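Local coordinates for glutathione S-transferase domain (Xanthobacter autotrophicus, PDB 4HZ2), which binds glutathione and is probably a transferase that uses it as substrate, as in other members of the glutathione S-transferase family, at residues 108-119 with 172-183. Residues are numbered along the deposited sequence; the frame is centred on the assembly and turned at random. Where two conformers were deposited one is given.
Sequences ARTRVHEWLFFE and VGEGPTIADLAL
Val112 divides its methyls between the start of helix 178-187 and the loop before it: CG1 lies across CG1 of Ile178 at 3.7 Å, while CG2 points tip to tip at the Thr177 side chain and also touches CG2 of Val172. The split follows from chi1 (168°), which sets CG1 anti to the backbone N. With alanine here both methyls go, which would probably open a gap between Ile178 and Val172 and take one apolar neighbour from Thr177. Thr177 is the N-cap, its OG1 accepting from Ala179 N; the return bond, Thr177 N to Asp180 OD2 (2.9 Å), completes a capping box, the N-capping feature well known in glutathione S-transferase C-terminal domains.

Packing is tightest one turn on, where Leu116 CD2 presses on Ala182 CB at 3.4 Å, shorter than normal van der Waals contact. The small Ala179 lets Trp115 CB in to 3.8 Å from its CB, and in one of its two conformers Leu183 CD1 reaches Trp115 CE3 at 3.7 Å. Val172 CG2 sits at the indole edge, 3.6 Å from CD1. The loose side lies past Val172: Ala108 CB keeps 4.1 Å from its CG1, then the type II' turn, with exposed Gly173 and Glu174, leaves the helix.

Glu119 lays its CG along that Leu183 conformer but sends its carboxylate to Lys36 and Asn89, close to the glutathione site. The helix segments run nearly parallel (9°, axes 8.9 Å apart), with helix 88-96 against Leu116, Ile178 and Ala182, helix 144-165 against Trp115, Phe118 and Leu183, and helix 32-43 of the thioredoxin-like domain meeting Ile178 and Glu119.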
# COMPACT_ATOMS: atom_id res chain seq x y z
N ALA B 108 -1.30 5.56 17.84
CA ALA B 108 -1.57 4.14 17.64
C ALA B 108 -2.16 3.89 16.24
O ALA B 108 -1.77 2.93 15.54
CB ALA B 108 -2.47 3.56 18.73
N ARG B 109 -3.11 4.71 15.82
CA ARG B 109 -3.70 4.55 14.48
C ARG B 109 -2.63 4.75 13.41
O ARG B 109 -2.58 4.04 12.40
CB ARG B 109 -4.80 5.58 14.30
CG ARG B 109 -5.37 5.60 12.90
CD ARG B 109 -6.20 4.36 12.61
NE ARG B 109 -7.22 4.66 11.63
CZ ARG B 109 -8.45 5.06 11.93
NH1 ARG B 109 -8.83 5.19 13.20
NH2 ARG B 109 -9.32 5.31 10.96
N THR B 110 -1.77 5.76 13.62
CA THR B 110 -0.70 5.99 12.65
C THR B 110 0.25 4.80 12.56
O THR B 110 0.67 4.41 11.44
CB THR B 110 0.03 7.28 12.96
OG1 THR B 110 -0.84 8.36 12.64
CG2 THR B 110 1.31 7.41 12.13
N ARG B 111 0.59 4.21 13.71
CA ARG B 111 1.43 3.00 13.68
C ARG B 111 0.75 1.88 12.90
O ARG B 111 1.41 1.15 12.14
CB ARG B 111 1.81 2.52 15.07
CG ARG B 111 2.69 3.52 15.81
CD ARG B 111 3.98 3.77 15.05
NE ARG B 111 4.91 4.56 15.86
CZ ARG B 111 5.79 5.40 15.35
NH1 ARG B 111 5.85 5.54 14.03
NH2 ARG B 111 6.60 6.09 16.16
N VAL B 112 -0.58 1.75 13.08
CA VAL B 112 -1.32 0.77 12.29
C VAL B 112 -1.18 1.09 10.78
O VAL B 112 -0.89 0.20 9.97
CB VAL B 112 -2.83 0.71 12.66
CG1 VAL B 112 -3.59 -0.10 11.60
CG2 VAL B 112 -3.03 0.10 14.03
N HIS B 113 -1.44 2.34 10.38
CA HIS B 113 -1.30 2.72 8.97
C HIS B 113 0.06 2.35 8.42
O HIS B 113 0.15 1.86 7.30
CB HIS B 113 -1.54 4.22 8.76
CG HIS B 113 -2.93 4.66 9.08
ND1 HIS B 113 -3.22 5.92 9.55
CD2 HIS B 113 -4.13 4.02 8.92
CE1 HIS B 113 -4.54 6.03 9.70
NE2 HIS B 113 -5.11 4.89 9.35
N GLU B 114 1.11 2.64 9.20
CA GLU B 114 2.48 2.34 8.74
C GLU B 114 2.65 0.87 8.39
O GLU B 114 3.19 0.53 7.34
CB GLU B 114 3.51 2.77 9.79
CG GLU B 114 3.55 4.27 9.99
CD GLU B 114 4.50 4.65 11.10
OE1 GLU B 114 4.89 3.73 11.87
OE2 GLU B 114 4.84 5.86 11.22
N TRP B 115 2.18 -0.01 9.27
CA TRP B 115 2.28 -1.44 8.98
C TRP B 115 1.43 -1.83 7.76
O TRP B 115 1.82 -2.73 7.00
CB TRP B 115 1.89 -2.30 10.20
CG TRP B 115 2.87 -2.25 11.28
CD1 TRP B 115 2.68 -1.80 12.57
CD2 TRP B 115 4.21 -2.79 11.24
NE1 TRP B 115 3.85 -1.97 13.31
CE2 TRP B 115 4.77 -2.62 12.53
CE3 TRP B 115 4.98 -3.42 10.25
CZ2 TRP B 115 6.09 -2.98 12.82
CZ3 TRP B 115 6.30 -3.82 10.56
CH2 TRP B 115 6.83 -3.59 11.84
N LEU B 116 0.27 -1.20 7.58
CA LEU B 116 -0.55 -1.56 6.42
C LEU B 116 0.13 -1.16 5.11
O LEU B 116 0.01 -1.90 4.11
CB LEU B 116 -1.94 -0.88 6.49
CG LEU B 116 -2.82 -1.24 7.69
CD1 LEU B 116 -4.13 -0.47 7.62
CD2 LEU B 116 -3.11 -2.75 7.73
N PHE B 117 0.80 0.00 5.06
CA PHE B 117 1.48 0.37 3.83
C PHE B 117 2.77 -0.44 3.63
O PHE B 117 3.10 -0.84 2.50
CB PHE B 117 1.70 1.90 3.72
CG PHE B 117 0.43 2.64 3.53
CD1 PHE B 117 -0.27 2.55 2.33
CD2 PHE B 117 -0.09 3.39 4.56
CE1 PHE B 117 -1.49 3.22 2.14
CE2 PHE B 117 -1.32 4.05 4.42
CZ PHE B 117 -2.01 3.97 3.19
N PHE B 118 3.47 -0.70 4.74
CA PHE B 118 4.58 -1.66 4.68
C PHE B 118 4.12 -2.99 4.10
O PHE B 118 4.79 -3.57 3.22
CB PHE B 118 5.22 -1.85 6.07
CG PHE B 118 6.12 -3.06 6.17
CD1 PHE B 118 7.46 -2.98 5.79
CD2 PHE B 118 5.64 -4.26 6.72
CE1 PHE B 118 8.28 -4.10 5.92
CE2 PHE B 118 6.45 -5.37 6.85
CZ PHE B 118 7.79 -5.28 6.47
N GLU B 119 2.97 -3.47 4.57
CA GLU B 119 2.48 -4.74 4.07
C GLU B 119 2.28 -4.69 2.53
O GLU B 119 2.65 -5.62 1.80
CB GLU B 119 1.19 -5.17 4.79
CG GLU B 119 0.78 -6.57 4.43
CD GLU B 119 -0.35 -6.62 3.38
OE1 GLU B 119 -0.95 -5.57 3.07
OE2 GLU B 119 -0.64 -7.72 2.85
N VAL B 172 1.38 -3.13 17.19
CA VAL B 172 1.06 -1.76 17.66
C VAL B 172 0.53 -1.78 19.09
O VAL B 172 -0.34 -2.59 19.41
CB VAL B 172 -0.03 -1.10 16.78
CG1 VAL B 172 -0.36 0.28 17.32
CG2 VAL B 172 0.43 -1.05 15.33
N GLY B 173 1.04 -0.87 19.92
CA GLY B 173 0.55 -0.76 21.27
C GLY B 173 0.66 -2.05 22.05
O GLY B 173 1.65 -2.77 21.91
N GLU B 174 -0.35 -2.32 22.89
CA GLU B 174 -0.34 -3.41 23.85
C GLU B 174 -1.36 -4.53 23.56
O GLU B 174 -1.65 -5.37 24.42
CB GLU B 174 -0.50 -2.84 25.27
CG GLU B 174 0.68 -1.91 25.58
CD GLU B 174 0.69 -1.40 26.99
OE1 GLU B 174 -0.21 -1.79 27.76
OE2 GLU B 174 1.61 -0.61 27.31
N GLY B 175 -1.90 -4.54 22.34
CA GLY B 175 -2.85 -5.57 21.95
C GLY B 175 -2.96 -5.72 20.44
O GLY B 175 -2.40 -4.92 19.69
N PRO B 176 -3.68 -6.76 19.98
CA PRO B 176 -3.84 -7.03 18.54
C PRO B 176 -4.68 -5.95 17.83
O PRO B 176 -5.64 -5.40 18.42
CB PRO B 176 -4.61 -8.37 18.50
CG PRO B 176 -5.25 -8.49 19.85
CD PRO B 176 -4.40 -7.73 20.84
N THR B 177 -4.34 -5.69 16.57
CA THR B 177 -5.06 -4.71 15.76
C THR B 177 -5.13 -5.24 14.34
O THR B 177 -4.57 -6.32 14.04
CB THR B 177 -4.35 -3.32 15.73
OG1 THR B 177 -3.04 -3.49 15.15
CG2 THR B 177 -4.24 -2.69 17.14
N ILE B 178 -5.76 -4.49 13.43
CA ILE B 178 -5.75 -4.90 12.02
C ILE B 178 -4.34 -4.91 11.42
O ILE B 178 -4.13 -5.51 10.36
CB ILE B 178 -6.67 -4.04 11.14
CG1 ILE B 178 -6.29 -2.56 11.19
CG2 ILE B 178 -8.13 -4.26 11.53
CD1 ILE B 178 -6.99 -1.72 10.12
N ALA B 179 -3.37 -4.24 12.06
CA ALA B 179 -2.00 -4.38 11.56
C ALA B 179 -1.56 -5.85 11.68
O ALA B 179 -0.99 -6.41 10.73
CB ALA B 179 -1.06 -3.47 12.32
N ASP B 180 -1.83 -6.49 12.83
CA ASP B 180 -1.49 -7.91 12.96
C ASP B 180 -2.25 -8.75 11.93
O ASP B 180 -1.68 -9.65 11.31
CB ASP B 180 -1.73 -8.45 14.37
CG ASP B 180 -1.05 -7.61 15.42
OD1 ASP B 180 0.19 -7.75 15.64
OD2 ASP B 180 -1.72 -6.73 16.00
N LEU B 181 -3.55 -8.48 11.75
CA LEU B 181 -4.32 -9.24 10.76
C LEU B 181 -3.72 -9.10 9.34
O LEU B 181 -3.56 -10.10 8.64
CB LEU B 181 -5.80 -8.80 10.74
CG LEU B 181 -6.62 -8.99 12.03
CD1 LEU B 181 -8.09 -8.60 11.83
CD2 LEU B 181 -6.50 -10.43 12.52
N ALA B 182 -3.39 -7.86 8.95
CA ALA B 182 -2.90 -7.61 7.60
C ALA B 182 -1.62 -8.39 7.31
O ALA B 182 -1.46 -8.92 6.21
CB ALA B 182 -2.68 -6.12 7.32
N LEU B 183 -0.71 -8.45 8.28
CA LEU B 183 0.57 -9.16 8.07
C LEU B 183 0.46 -10.66 8.35
O LEU B 183 1.26 -11.46 7.84
CB LEU B 183 1.72 -8.50 8.85
CG LEU B 183 2.18 -7.21 8.13
CD1 LEU B 183 2.72 -6.15 9.08
CD2 LEU B 183 3.17 -7.49 7.00